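Local atomic coordinates of biotin protein ligase-like protein of unknown function (Silicibacter sp., PDB entry 3BFM), a protein that is of unknown function but belongs to the biotin/lipoate protein ligase family, probably sharing its ligase-like fold, and binds calcium ions in the crystal. Residues M65-L68 with P69-G72; H90-W93 with N94-R98; A111-D115 with P116-P120; D153-A156 with P157-L160; E161-A164 with R165-H169. All coordinates share one frame; numbering follows the deposited sequence.

Contact 1: M65-L68 with P69-G72; sequences MAML and PVCG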
loop_
_atom_site.group_PDB
_atom_site.type_symbol
_atom_site.label_atom_id
_atom_site.label_comp_id
_atom_site.label_asym_id
_atom_site.label_seq_id
_atom_site.Cartn_x
_atom_site.Cartn_y
_atom_site.Cartn_z
HETATM N N MSE A 65 16.229 -4.427 8.717
HETATM C CA MSE A 65 16.551 -5.830 8.434
HETATM C C MSE A 65 15.436 -6.820 8.825
HETATM O O MSE A 65 15.395 -7.913 8.261
HETATM C CB MSE A 65 17.842 -6.230 9.140
HETATM C CG MSE A 65 19.072 -5.483 8.726
HETATM SE SE MSE A 65 19.295 -5.395 6.732
HETATM C CE MSE A 65 19.499 -7.172 6.364
ATOM N N ALA A 66 14.563 -6.452 9.772
ATOM C CA ALA A 66 13.394 -7.267 10.145
ATOM C C ALA A 66 12.503 -7.580 8.941
ATOM O O ALA A 66 11.650 -8.484 8.990
ATOM C CB ALA A 66 12.599 -6.577 11.246
HETATM N N MSE A 67 12.673 -6.843 7.847
HETATM C CA MSE A 67 11.859 -7.131 6.673
HETATM C C MSE A 67 12.141 -8.546 6.129
HETATM O O MSE A 67 11.261 -9.180 5.516
HETATM C CB MSE A 67 12.086 -6.079 5.561
HETATM C CG MSE A 67 11.590 -4.654 5.940
HETATM SE SE MSE A 67 9.669 -4.605 6.226
HETATM C CE MSE A 67 9.806 -4.722 8.274
ATOM N N LEU A 68 13.376 -9.033 6.300
ATOM C CA LEU A 68 13.686 -10.420 5.878
ATOM C C LEU A 68 12.854 -11.476 6.640
ATOM O O LEU A 68 12.077 -12.231 6.010
ATOM C CB LEU A 68 15.190 -10.715 5.953
ATOM C CG LEU A 68 15.642 -12.103 5.527
ATOM C CD1 LEU A 68 15.209 -12.337 4.074
ATOM C CD2 LEU A 68 17.148 -12.251 5.648
ATOM N N PRO A 69 12.988 -11.549 7.993
ATOM C CA PRO A 69 12.092 -12.469 8.721
ATOM C C PRO A 69 10.601 -12.256 8.507
ATOM O O PRO A 69 9.842 -13.228 8.368
ATOM C CB PRO A 69 12.490 -12.275 10.187
ATOM C CG PRO A 69 13.486 -11.205 10.212
ATOM C CD PRO A 69 14.023 -10.975 8.884
ATOM N N VAL A 70 10.186 -11.000 8.458
ATOM C CA VAL A 70 8.810 -10.672 8.143
ATOM C C VAL A 70 8.351 -11.307 6.840
ATOM O O VAL A 70 7.285 -11.915 6.810
ATOM C CB VAL A 70 8.567 -9.155 8.137
ATOM C CG1 VAL A 70 7.221 -8.811 7.453
ATOM C CG2 VAL A 70 8.632 -8.553 9.543
ATOM N N CYS A 71 9.127 -11.175 5.761
ATOM C CA CYS A 71 8.717 -11.750 4.473
ATOM C C CYS A 71 8.868 -13.282 4.440
ATOM O O CYS A 71 8.218 -13.977 3.660
ATOM C CB CYS A 71 9.502 -11.106 3.338
ATOM S SG CYS A 71 9.006 -9.358 3.106
ATOM N N GLY A 72 9.725 -13.820 5.310
ATOM C CA GLY A 72 9.798 -15.249 5.510
ATOM C C GLY A 72 8.552 -15.799 6.150
ATOM O O GLY A 72 8.029 -16.828 5.720
#
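Cys71 N donates to Met67 O at 2.9 Å, the N-H pointing at the oxygen at 156°, and this i to i+4 bond is one of three that wind 65-68 onto 69-72. Val70 N reaches Ala66 O at 3.0 Å, and Gly72 N reaches Leu68 O at 2.9 Å. The series begins only after Pro69, whose ring nitrogen has no hydrogen to give. Its CD instead rests 3.4 Å from Met65 O, and that oxygen takes the backbone N-H of Leu68 at 3.0 Å, a shorter-range bond suited to a place near the beginning of a helix. Ala66 O is hemmed in by carbon as well: Val70 CG2 lies 3.1 Å from it, because the branch sits anti to the carbonyl carbon of Val70 and beside the backbone N (chi1 of CG1 165°), on the side facing back along the chain. The methyl CE of Met67, a selenomethionine, comes alongside the same CG2 at 4.2 Å, a loose apolar touch. All eight residues are buried. Met67 and Val70 face the tryptophans Trp174 and Trp170 of helix 156-175, Leu68 lies on Leu107 and Ile109 of strand 102-111, and Pro69 meets Trp186. A proline in the first turn, where its missing N-H costs little, suits a buried helix lying between sheet and helices in this ligase-like fold.

Contact 2: H90-W93 with N94-R98; sequences HLDW and NGALR
Leu91 and Leu97 pair across a tight beta hairpin joining strands 89-91 and 96-99, at one margin of the seven-stranded mixed sheet. Their side chains run side by side, and the CD2 methyls of Leu91 and Leu97 press together at 3.5 Å. His90 and Arg98 form a hydrogen-bonded antiparallel pair. The reversal is a type I turn from Asp92 to Gly95, closed by Gly95 N to Asp92 O at 3.0 Å. Asp92 N to Ala96 O at 2.9 Å, with Gly95 at a positive phi (102°), makes it a turn with a G1 beta bulge. Asp92 OD1 takes Asn94 N at 2.9 Å, nearly straight, and Asn94 OD1 takes Ala96 N at 2.9 Å, an Asx turn. Asn94 chi1 (69°) sets CG between its own backbone N and carbonyl carbon, turning the amide onto the carboxylate of Asp92, the planes stacked 11° apart. With the Asn94 amide cut back to an alanine, Ala96 N is likely to lose its side-chain acceptor and the Asp92 carboxylate the flat group stacked on it. A water links Asp92 OD2 (2.8 Å) to Arg98 NE (2.9 Å), and Arg98 NH1 is hydrogen-bonded to Gly101 O. The stacked oxygens Asp92 OD1 and Asn94 OD1, two acceptors 3.1 Å apart, are probably tolerated because each receives an N-H and Asp92 OD1 also has a salt bridge to Arg197.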
loop_
_atom_site.group_PDB
_atom_site.type_symbol
_atom_site.label_atom_id
_atom_site.label_comp_id
_atom_site.label_asym_id
_atom_site.label_seq_id
_atom_site.Cartn_x
_atom_site.Cartn_y
_atom_site.Cartn_z
ATOM N N HIS A 90 10.410 -24.318 6.852
ATOM C CA HIS A 90 11.255 -23.649 7.837
ATOM C C HIS A 90 12.100 -22.550 7.204
ATOM O O HIS A 90 12.434 -22.593 6.007
ATOM C CB HIS A 90 12.173 -24.657 8.528
ATOM C CG HIS A 90 11.443 -25.640 9.384
ATOM N ND1 HIS A 90 11.278 -26.963 9.022
ATOM C CD2 HIS A 90 10.812 -25.493 10.572
ATOM C CE1 HIS A 90 10.593 -27.592 9.959
ATOM N NE2 HIS A 90 10.294 -26.721 10.912
ATOM N N LEU A 91 12.454 -21.576 8.025
ATOM C CA LEU A 91 13.176 -20.390 7.607
ATOM C C LEU A 91 14.573 -20.364 8.189
ATOM O O LEU A 91 14.745 -20.424 9.408
ATOM C CB LEU A 91 12.414 -19.135 8.057
ATOM C CG LEU A 91 10.949 -18.966 7.628
ATOM C CD1 LEU A 91 10.302 -17.741 8.364
ATOM C CD2 LEU A 91 10.836 -18.862 6.083
ATOM N N ASP A 92 15.582 -20.272 7.340
ATOM C CA ASP A 92 16.922 -20.051 7.837
ATOM C C ASP A 92 17.141 -18.564 8.191
ATOM O O ASP A 92 16.597 -17.624 7.573
ATOM C CB ASP A 92 17.953 -20.533 6.818
ATOM C CG ASP A 92 19.346 -20.682 7.394
ATOM O OD1 ASP A 92 19.903 -19.674 7.892
ATOM O OD2 ASP A 92 19.894 -21.819 7.301
ATOM N N TRP A 93 17.997 -18.339 9.190
ATOM C CA TRP A 93 18.317 -16.985 9.612
ATOM C C TRP A 93 18.823 -16.138 8.432
ATOM O O TRP A 93 18.513 -14.940 8.324
ATOM C CB TRP A 93 19.385 -17.069 10.708
ATOM C CG TRP A 93 19.875 -15.776 11.179
ATOM C CD1 TRP A 93 19.299 -14.958 12.082
ATOM C CD2 TRP A 93 21.079 -15.138 10.759
ATOM N NE1 TRP A 93 20.056 -13.828 12.242
ATOM C CE2 TRP A 93 21.153 -13.903 11.427
ATOM C CE3 TRP A 93 22.070 -15.469 9.854
ATOM C CZ2 TRP A 93 22.216 -13.026 11.244
ATOM C CZ3 TRP A 93 23.109 -14.607 9.658
ATOM C CH2 TRP A 93 23.185 -13.402 10.350
ATOM N N ASN A 94 19.597 -16.774 7.565
ATOM C CA ASN A 94 20.220 -16.106 6.388
ATOM C C ASN A 94 19.310 -15.914 5.200
ATOM O O ASN A 94 19.731 -15.381 4.176
ATOM C CB ASN A 94 21.505 -16.793 5.954
ATOM C CG ASN A 94 21.298 -18.188 5.349
ATOM O OD1 ASN A 94 20.191 -18.595 4.951
ATOM N ND2 ASN A 94 22.377 -18.962 5.352
ATOM N N GLY A 95 18.067 -16.341 5.337
ATOM C CA GLY A 95 17.098 -16.196 4.262
ATOM C C GLY A 95 16.807 -17.447 3.446
ATOM O O GLY A 95 15.838 -17.452 2.667
ATOM N N ALA A 96 17.617 -18.486 3.576
ATOM C CA ALA A 96 17.344 -19.732 2.889
ATOM C C ALA A 96 16.017 -20.339 3.307
ATOM O O ALA A 96 15.545 -20.167 4.457
ATOM C CB ALA A 96 18.481 -20.740 3.086
ATOM N N LEU A 97 15.352 -21.001 2.362
ATOM C CA LEU A 97 14.083 -21.622 2.676
ATOM C C LEU A 97 14.270 -23.125 2.742
ATOM O O LEU A 97 15.084 -23.655 2.013
ATOM C CB LEU A 97 13.006 -21.263 1.603
ATOM C CG LEU A 97 12.595 -19.798 1.527
ATOM C CD1 LEU A 97 11.709 -19.443 0.264
ATOM C CD2 LEU A 97 11.861 -19.393 2.804
ATOM N N ARG A 98 13.509 -23.802 3.594
ATOM C CA ARG A 98 13.523 -25.250 3.623
ATOM C C ARG A 98 12.130 -25.783 3.543
ATOM O O ARG A 98 11.234 -25.293 4.220
ATOM C CB ARG A 98 14.184 -25.792 4.893
ATOM C CG ARG A 98 15.660 -25.419 5.023
ATOM C CD ARG A 98 16.461 -26.474 5.755
ATOM N NE ARG A 98 17.877 -26.200 5.525
ATOM C CZ ARG A 98 18.761 -27.009 4.940
ATOM N NH1 ARG A 98 18.463 -28.257 4.578
ATOM N NH2 ARG A 98 20.008 -26.576 4.780
HETATM O O HOH W 1 11.211 -27.576 6.293
HETATM O O HOH W 2 14.324 -17.752 5.571
HETATM O O HOH W 3 19.298 -23.733 5.341
#

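Contact 3: A111-D115 with P116-P120; sequences ASTDD and PDTQP
Ala111 meets Pro120 through their CB atoms at 4.3 Å, where the chain leaves strand 102-111. At Ser112 the hydroxyl OG lies 3.4 Å from Pro120 CB, while its polar partner is the backbone N of Asp121, beyond the turn. Thr113 divides its work between two branches: CG2 crosses over to Pro120 CB at 3.7 Å, and OG1, anti to the backbone N (chi1 -179°), looks along its own chain to accept Asp115 N at 3.0 Å, an ST turn. Asp115 carries most of the polar grip. Its OD1 receives Asp117 N at 3.0 Å, with the donor well above the carboxylate plane (66° out of it), and its OD2 receives the hydroxyl Thr118 OG1 at 2.8 Å, likewise out of plane. The main chain adds Thr118 N to Asp115 O at 3.1 Å. The two bonds to the carboxylate probably hold it in this rotation, while the third closes the turn. The result is a type I beta turn from Asp115 to Thr118, with proline in its second position and an ST turn just ahead, in the surface connection between antiparallel strands 102-111 and 123-130, packed on Leu61.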
loop_
_atom_site.group_PDB
_atom_site.type_symbol
_atom_site.label_atom_id
_atom_site.label_comp_id
_atom_site.label_asym_id
_atom_site.label_seq_id
_atom_site.Cartn_x
_atom_site.Cartn_y
_atom_site.Cartn_z
ATOM N N ALA A 111 19.620 -3.208 0.330
ATOM C CA ALA A 111 19.185 -1.874 0.685
ATOM C C ALA A 111 20.124 -0.775 0.148
ATOM O O ALA A 111 21.206 -1.064 -0.355
ATOM C CB ALA A 111 19.015 -1.782 2.216
ATOM N N SER A 112 19.695 0.473 0.323
ATOM C CA SER A 112 20.309 1.641 -0.318
ATOM C C SER A 112 21.577 2.010 0.383
ATOM O O SER A 112 22.381 2.755 -0.162
ATOM C CB SER A 112 19.354 2.837 -0.302
ATOM O OG SER A 112 19.165 3.362 1.018
ATOM N N THR A 113 21.772 1.453 1.577
ATOM C CA THR A 113 22.905 1.755 2.444
ATOM C C THR A 113 23.365 0.466 3.111
ATOM O O THR A 113 22.612 -0.522 3.184
ATOM C CB THR A 113 22.477 2.753 3.566
ATOM O OG1 THR A 113 23.596 3.070 4.411
ATOM C CG2 THR A 113 21.417 2.121 4.428
ATOM N N ASP A 114 24.610 0.455 3.586
ATOM C CA ASP A 114 25.089 -0.603 4.478
ATOM C C ASP A 114 25.490 -0.090 5.867
ATOM O O ASP A 114 26.016 -0.840 6.677
ATOM C CB ASP A 114 26.246 -1.373 3.835
ATOM C CG ASP A 114 27.469 -0.520 3.601
ATOM O OD1 ASP A 114 27.379 0.727 3.581
ATOM O OD2 ASP A 114 28.546 -1.112 3.418
ATOM N N ASP A 115 25.235 1.179 6.154
ATOM C CA ASP A 115 25.453 1.710 7.495
ATOM C C ASP A 115 24.262 1.362 8.391
ATOM O O ASP A 115 23.163 1.862 8.170
ATOM C CB ASP A 115 25.596 3.225 7.425
ATOM C CG ASP A 115 25.833 3.866 8.795
ATOM O OD1 ASP A 115 25.927 3.151 9.808
ATOM O OD2 ASP A 115 25.935 5.106 8.847
ATOM N N PRO A 116 24.480 0.549 9.438
ATOM C CA PRO A 116 23.394 0.185 10.342
ATOM C C PRO A 116 22.642 1.356 10.955
ATOM O O PRO A 116 21.481 1.212 11.284
ATOM C CB PRO A 116 24.095 -0.609 11.450
ATOM C CG PRO A 116 25.307 -1.129 10.826
ATOM C CD PRO A 116 25.743 -0.106 9.829
ATOM N N ASP A 117 23.293 2.504 11.097
ATOM C CA ASP A 117 22.675 3.675 11.710
ATOM C C ASP A 117 21.846 4.553 10.768
ATOM O O ASP A 117 21.026 5.341 11.231
ATOM C CB ASP A 117 23.770 4.522 12.372
ATOM C CG ASP A 117 24.412 3.816 13.563
ATOM O OD1 ASP A 117 23.698 3.068 14.277
ATOM O OD2 ASP A 117 25.623 4.012 13.785
ATOM N N THR A 118 22.048 4.407 9.456
ATOM C CA THR A 118 21.392 5.228 8.449
ATOM C C THR A 118 20.017 4.647 8.079
ATOM O O THR A 118 19.890 3.434 7.902
ATOM C CB THR A 118 22.262 5.252 7.192
ATOM O OG1 THR A 118 23.557 5.766 7.546
ATOM C CG2 THR A 118 21.675 6.098 6.098
ATOM N N GLN A 119 19.026 5.509 7.926
ATOM C CA GLN A 119 17.730 5.101 7.429
ATOM C C GLN A 119 17.865 4.907 5.924
ATOM O O GLN A 119 18.316 5.810 5.234
ATOM C CB GLN A 119 16.674 6.140 7.754
ATOM C CG GLN A 119 15.323 5.846 7.148
ATOM C CD GLN A 119 14.324 6.874 7.513
ATOM O OE1 GLN A 119 14.177 7.211 8.673
ATOM N NE2 GLN A 119 13.608 7.380 6.527
ATOM N N PRO A 120 17.515 3.718 5.412
ATOM C CA PRO A 120 17.733 3.558 3.982
ATOM C C PRO A 120 16.668 4.262 3.132
ATOM O O PRO A 120 15.530 4.434 3.568
ATOM C CB PRO A 120 17.728 2.012 3.783
ATOM C CG PRO A 120 17.170 1.414 5.004
ATOM C CD PRO A 120 16.952 2.503 6.050
#

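Contact 4: D153-A156 with P157-L160; sequences DVAA and PRLL
Val154 and Leu159 belong to the tight side of this helix start: Val154 CG1 meets Leu159 CB at 4.0 Å where the side chains cross, and both residues touch Leu82 of helix 67-82. Ala156 and Pro157 lie against Leu44 of strand 39-44. The backbone there is regular, with Leu160 N bonded to Ala156 O at 3.0 Å (173° at the hydrogen) and Leu159 N to Ala155 O at 3.0 Å. The opposite character appears at Arg158. This exposed residue touches the loop through its stem, CG lying 3.8 Å from Ala155 CB. Bends at chi2 (-67°) and chi3 (82°) then fold the chain back so that one guanidinium face comes over Pro157 CB, near its rim. The charge is met one turn on, where Arg158 NE forms a salt bridge with Glu161 OE1. Ala155 at the N-cap has no polar side chain to offer the first turn, and Pro157 brings no N-H that would need one. The cationic Arg158 near a helix start would probably be unfavourable by itself, so its pairing with Glu161 is likely to offset that cost.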
loop_
_atom_site.group_PDB
_atom_site.type_symbol
_atom_site.label_atom_id
_atom_site.label_comp_id
_atom_site.label_asym_id
_atom_site.label_seq_id
_atom_site.Cartn_x
_atom_site.Cartn_y
_atom_site.Cartn_z
ATOM N N ASP A 153 -0.511 -29.184 -6.485
ATOM C CA ASP A 153 -1.760 -28.436 -6.636
ATOM C C ASP A 153 -1.619 -26.938 -6.287
ATOM O O ASP A 153 -2.618 -26.221 -6.237
ATOM C CB ASP A 153 -2.857 -29.048 -5.772
ATOM N N VAL A 154 -0.399 -26.476 -5.991
ATOM C CA VAL A 154 -0.180 -25.068 -5.688
ATOM C C VAL A 154 0.199 -24.357 -6.995
ATOM O O VAL A 154 1.210 -24.670 -7.595
ATOM C CB VAL A 154 0.934 -24.914 -4.654
ATOM C CG1 VAL A 154 1.223 -23.420 -4.369
ATOM C CG2 VAL A 154 0.556 -25.668 -3.376
ATOM N N ALA A 155 -0.618 -23.415 -7.439
ATOM C CA ALA A 155 -0.342 -22.672 -8.659
ATOM C C ALA A 155 0.609 -21.527 -8.355
ATOM O O ALA A 155 0.432 -20.845 -7.341
ATOM C CB ALA A 155 -1.637 -22.138 -9.247
ATOM N N ALA A 156 1.603 -21.304 -9.223
ATOM C CA ALA A 156 2.638 -20.294 -8.968
ATOM C C ALA A 156 2.036 -18.908 -8.874
ATOM O O ALA A 156 2.387 -18.139 -7.976
ATOM C CB ALA A 156 3.760 -20.321 -10.060
ATOM N N PRO A 157 1.123 -18.563 -9.814
ATOM C CA PRO A 157 0.487 -17.249 -9.698
ATOM C C PRO A 157 -0.237 -17.045 -8.369
ATOM O O PRO A 157 -0.205 -15.962 -7.812
ATOM C CB PRO A 157 -0.548 -17.246 -10.845
ATOM C CG PRO A 157 -0.139 -18.307 -11.776
ATOM C CD PRO A 157 0.648 -19.314 -10.990
ATOM N N ARG A 158 -0.953 -18.053 -7.898
ATOM C CA ARG A 158 -1.699 -17.936 -6.636
ATOM C C ARG A 158 -0.770 -17.814 -5.444
ATOM O O ARG A 158 -1.054 -17.093 -4.506
ATOM C CB ARG A 158 -2.626 -19.129 -6.437
ATOM C CG ARG A 158 -3.663 -19.341 -7.563
ATOM C CD ARG A 158 -4.708 -18.242 -7.649
ATOM N NE ARG A 158 -4.285 -17.056 -8.381
ATOM C CZ ARG A 158 -4.221 -16.953 -9.710
ATOM N NH1 ARG A 158 -4.495 -17.994 -10.492
ATOM N NH2 ARG A 158 -3.835 -15.810 -10.253
ATOM N N LEU A 159 0.330 -18.556 -5.475
ATOM C CA LEU A 159 1.378 -18.467 -4.430
ATOM C C LEU A 159 2.030 -17.064 -4.348
ATOM O O LEU A 159 2.232 -16.496 -3.268
ATOM C CB LEU A 159 2.409 -19.562 -4.631
ATOM C CG LEU A 159 3.521 -19.622 -3.565
ATOM C CD1 LEU A 159 3.010 -19.836 -2.138
ATOM C CD2 LEU A 159 4.579 -20.707 -3.893
ATOM N N LEU A 160 2.363 -16.513 -5.512
ATOM C CA LEU A 160 2.832 -15.136 -5.605
ATOM C C LEU A 160 1.876 -14.125 -5.004
ATOM O O LEU A 160 2.283 -13.278 -4.211
ATOM C CB LEU A 160 3.142 -14.803 -7.057
ATOM C CG LEU A 160 3.561 -13.381 -7.380
ATOM C CD1 LEU A 160 4.832 -12.963 -6.598
ATOM C CD2 LEU A 160 3.785 -13.298 -8.899
#

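Contact 5: E161-A164 with R165-H169; sequences ESWA and RHCLH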
loop_
_atom_site.group_PDB
_atom_site.type_symbol
_atom_site.label_atom_id
_atom_site.label_comp_id
_atom_site.label_asym_id
_atom_site.label_seq_id
_atom_site.Cartn_x
_atom_site.Cartn_y
_atom_site.Cartn_z
ATOM N N GLU A 161 0.593 -14.198 -5.394
ATOM C CA GLU A 161 -0.427 -13.323 -4.857
ATOM C C GLU A 161 -0.514 -13.452 -3.358
ATOM O O GLU A 161 -0.627 -12.462 -2.640
ATOM C CB GLU A 161 -1.796 -13.709 -5.441
ATOM C CG GLU A 161 -1.940 -13.362 -6.883
ATOM C CD GLU A 161 -3.213 -13.922 -7.515
ATOM O OE1 GLU A 161 -3.855 -14.823 -6.915
ATOM O OE2 GLU A 161 -3.584 -13.419 -8.602
ATOM N N SER A 162 -0.462 -14.694 -2.893
ATOM C CA SER A 162 -0.595 -14.982 -1.472
ATOM C C SER A 162 0.614 -14.483 -0.679
ATOM O O SER A 162 0.471 -13.976 0.428
ATOM C CB SER A 162 -0.802 -16.469 -1.269
ATOM O OG SER A 162 -1.206 -16.709 0.050
ATOM N N TRP A 163 1.804 -14.617 -1.258
ATOM C CA TRP A 163 3.011 -14.131 -0.585
ATOM C C TRP A 163 2.845 -12.609 -0.374
ATOM O O TRP A 163 2.985 -12.071 0.738
ATOM C CB TRP A 163 4.250 -14.453 -1.376
ATOM C CG TRP A 163 5.526 -13.979 -0.721
ATOM C CD1 TRP A 163 5.968 -14.282 0.551
ATOM C CD2 TRP A 163 6.538 -13.169 -1.316
ATOM N NE1 TRP A 163 7.175 -13.698 0.769
ATOM C CE2 TRP A 163 7.556 -13.005 -0.354
ATOM C CE3 TRP A 163 6.669 -12.550 -2.560
ATOM C CZ2 TRP A 163 8.696 -12.227 -0.591
ATOM C CZ3 TRP A 163 7.801 -11.765 -2.809
ATOM C CH2 TRP A 163 8.807 -11.629 -1.837
ATOM N N ALA A 164 2.529 -11.917 -1.463
ATOM C CA ALA A 164 2.336 -10.467 -1.378
ATOM C C ALA A 164 1.334 -10.062 -0.294
ATOM O O ALA A 164 1.619 -9.155 0.518
ATOM C CB ALA A 164 1.958 -9.878 -2.733
ATOM N N ARG A 165 0.183 -10.720 -0.267
ATOM C CA ARG A 165 -0.848 -10.438 0.713
ATOM C C ARG A 165 -0.394 -10.721 2.133
ATOM O O ARG A 165 -0.571 -9.876 3.035
ATOM C CB ARG A 165 -2.128 -11.242 0.469
ATOM C CG ARG A 165 -3.106 -10.616 -0.448
ATOM C CD ARG A 165 -4.492 -11.242 -0.305
ATOM N NE ARG A 165 -4.452 -12.715 -0.288
ATOM C CZ ARG A 165 -4.339 -13.507 -1.363
ATOM N NH1 ARG A 165 -4.231 -13.005 -2.595
ATOM N NH2 ARG A 165 -4.321 -14.826 -1.201
ATOM N N HIS A 166 0.201 -11.880 2.370
ATOM C CA HIS A 166 0.655 -12.147 3.730
ATOM C C HIS A 166 1.856 -11.291 4.181
ATOM O O HIS A 166 1.922 -10.888 5.332
ATOM C CB HIS A 166 0.985 -13.632 3.908
ATOM C CG HIS A 166 -0.210 -14.499 4.030
ATOM N ND1 HIS A 166 -0.779 -15.131 2.956
ATOM C CD2 HIS A 166 -0.946 -14.851 5.114
ATOM C CE1 HIS A 166 -1.833 -15.825 3.364
ATOM N NE2 HIS A 166 -1.949 -15.672 4.668
ATOM N N CYS A 167 2.798 -10.977 3.281
ATOM C CA CYS A 167 3.834 -10.004 3.601
ATOM C C CYS A 167 3.243 -8.664 4.017
ATOM O O CYS A 167 3.670 -8.056 4.989
ATOM C CB CYS A 167 4.792 -9.811 2.424
ATOM S SG CYS A 167 5.850 -11.213 2.191
ATOM N N LEU A 168 2.273 -8.170 3.266
ATOM C CA LEU A 168 1.676 -6.901 3.621
ATOM C C LEU A 168 1.015 -6.977 4.996
ATOM O O LEU A 168 1.155 -6.062 5.767
ATOM C CB LEU A 168 0.642 -6.489 2.583
ATOM C CG LEU A 168 -0.130 -5.190 2.792
ATOM C CD1 LEU A 168 0.793 -3.999 2.708
ATOM C CD2 LEU A 168 -1.264 -5.131 1.710
ATOM N N HIS A 169 0.326 -8.068 5.305
ATOM C CA HIS A 169 -0.281 -8.190 6.639
ATOM C C HIS A 169 0.764 -7.984 7.765
ATOM O O HIS A 169 0.577 -7.152 8.668
ATOM C CB HIS A 169 -0.992 -9.547 6.752
ATOM C CG HIS A 169 -1.438 -9.880 8.132
ATOM N ND1 HIS A 169 -2.617 -9.403 8.665
ATOM C CD2 HIS A 169 -0.857 -10.624 9.102
ATOM C CE1 HIS A 169 -2.739 -9.841 9.907
ATOM N NE2 HIS A 169 -1.693 -10.594 10.190
HETATM O O HOH W 4 -3.695 -16.702 -3.997
HETATM O O HOH W 5 -2.708 -10.518 -3.753
HETATM O O HOH W 6 -3.657 -16.943 0.798
#
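Four consecutive i to i+4 bonds make this the central part of helix 156-175, with Trp163 and Cys167 on its inner face and Arg165 on its exposed one. Arg165 N to Glu161 O, His166 N to Ser162 O, Cys167 N to Trp163 O and Leu168 N to Ala164 O are all backbone hydrogen bonds, the tightest being Cys167 N to Trp163 O at 2.8 Å. Ser162 O is gripped twice, by His166 N at 2.9 Å and by the ring nitrogen His166 ND1 at 3.0 Å, the two donors coming from opposite faces of the carbonyl plane. The carbonyl oxygen lies almost in the imidazole plane, so the ring meets it edge-on; His166 CG sits beside its backbone N (chi1 -76°), which swings the ring back along the helix. A leucine in place of His166 would probably leave Ser162 O with the main-chain N-H as its one donor of the two described, and put an apolar branch beside the carbonyl. On the inner face Cys167 SG lies over the five-membered ring of Trp163, 3.5 Å from its centroid and 26° off the normal, with SG to NE1 at 3.2 Å. That indole NE1 is itself engaged, donating to Cys71 O of helix 67-82. Outside, the Arg165 guanidinium lays one face over Ser162 CA, while a water bonded to Glu161 O at 3.1 Å makes a weak bond to Arg165 NH1. Leu168 also packs on Leu11 of the second subunit. The arrangement is that of an amphipathic helix carrying a cysteine sulfur-aromatic contact into the core.

Contacts 1, 2 and 5 form a connected interior. Contact 1 touches contact 2 where Gly72 C lies 3.4 Å from Leu91 CD1, and it touches contact 5 where Cys71 CA lies 3.7 Å from Cys167 SG, so the start of helix 67-82 bridges the hairpin and helix 156-175. Contacts 4 and 5 are successive parts of that last helix, their centres 13 Å apart. Contact 3 stands alone at the surface: its centre is 34 Å from that of contact 4, across the chain's middle. One calcium site is formed by Gln21, Asp22 and Glu43; the side chains of Leu168 and Leu160 lie about 10 and 13 Å from a bound calcium ion, so neither contact reaches one.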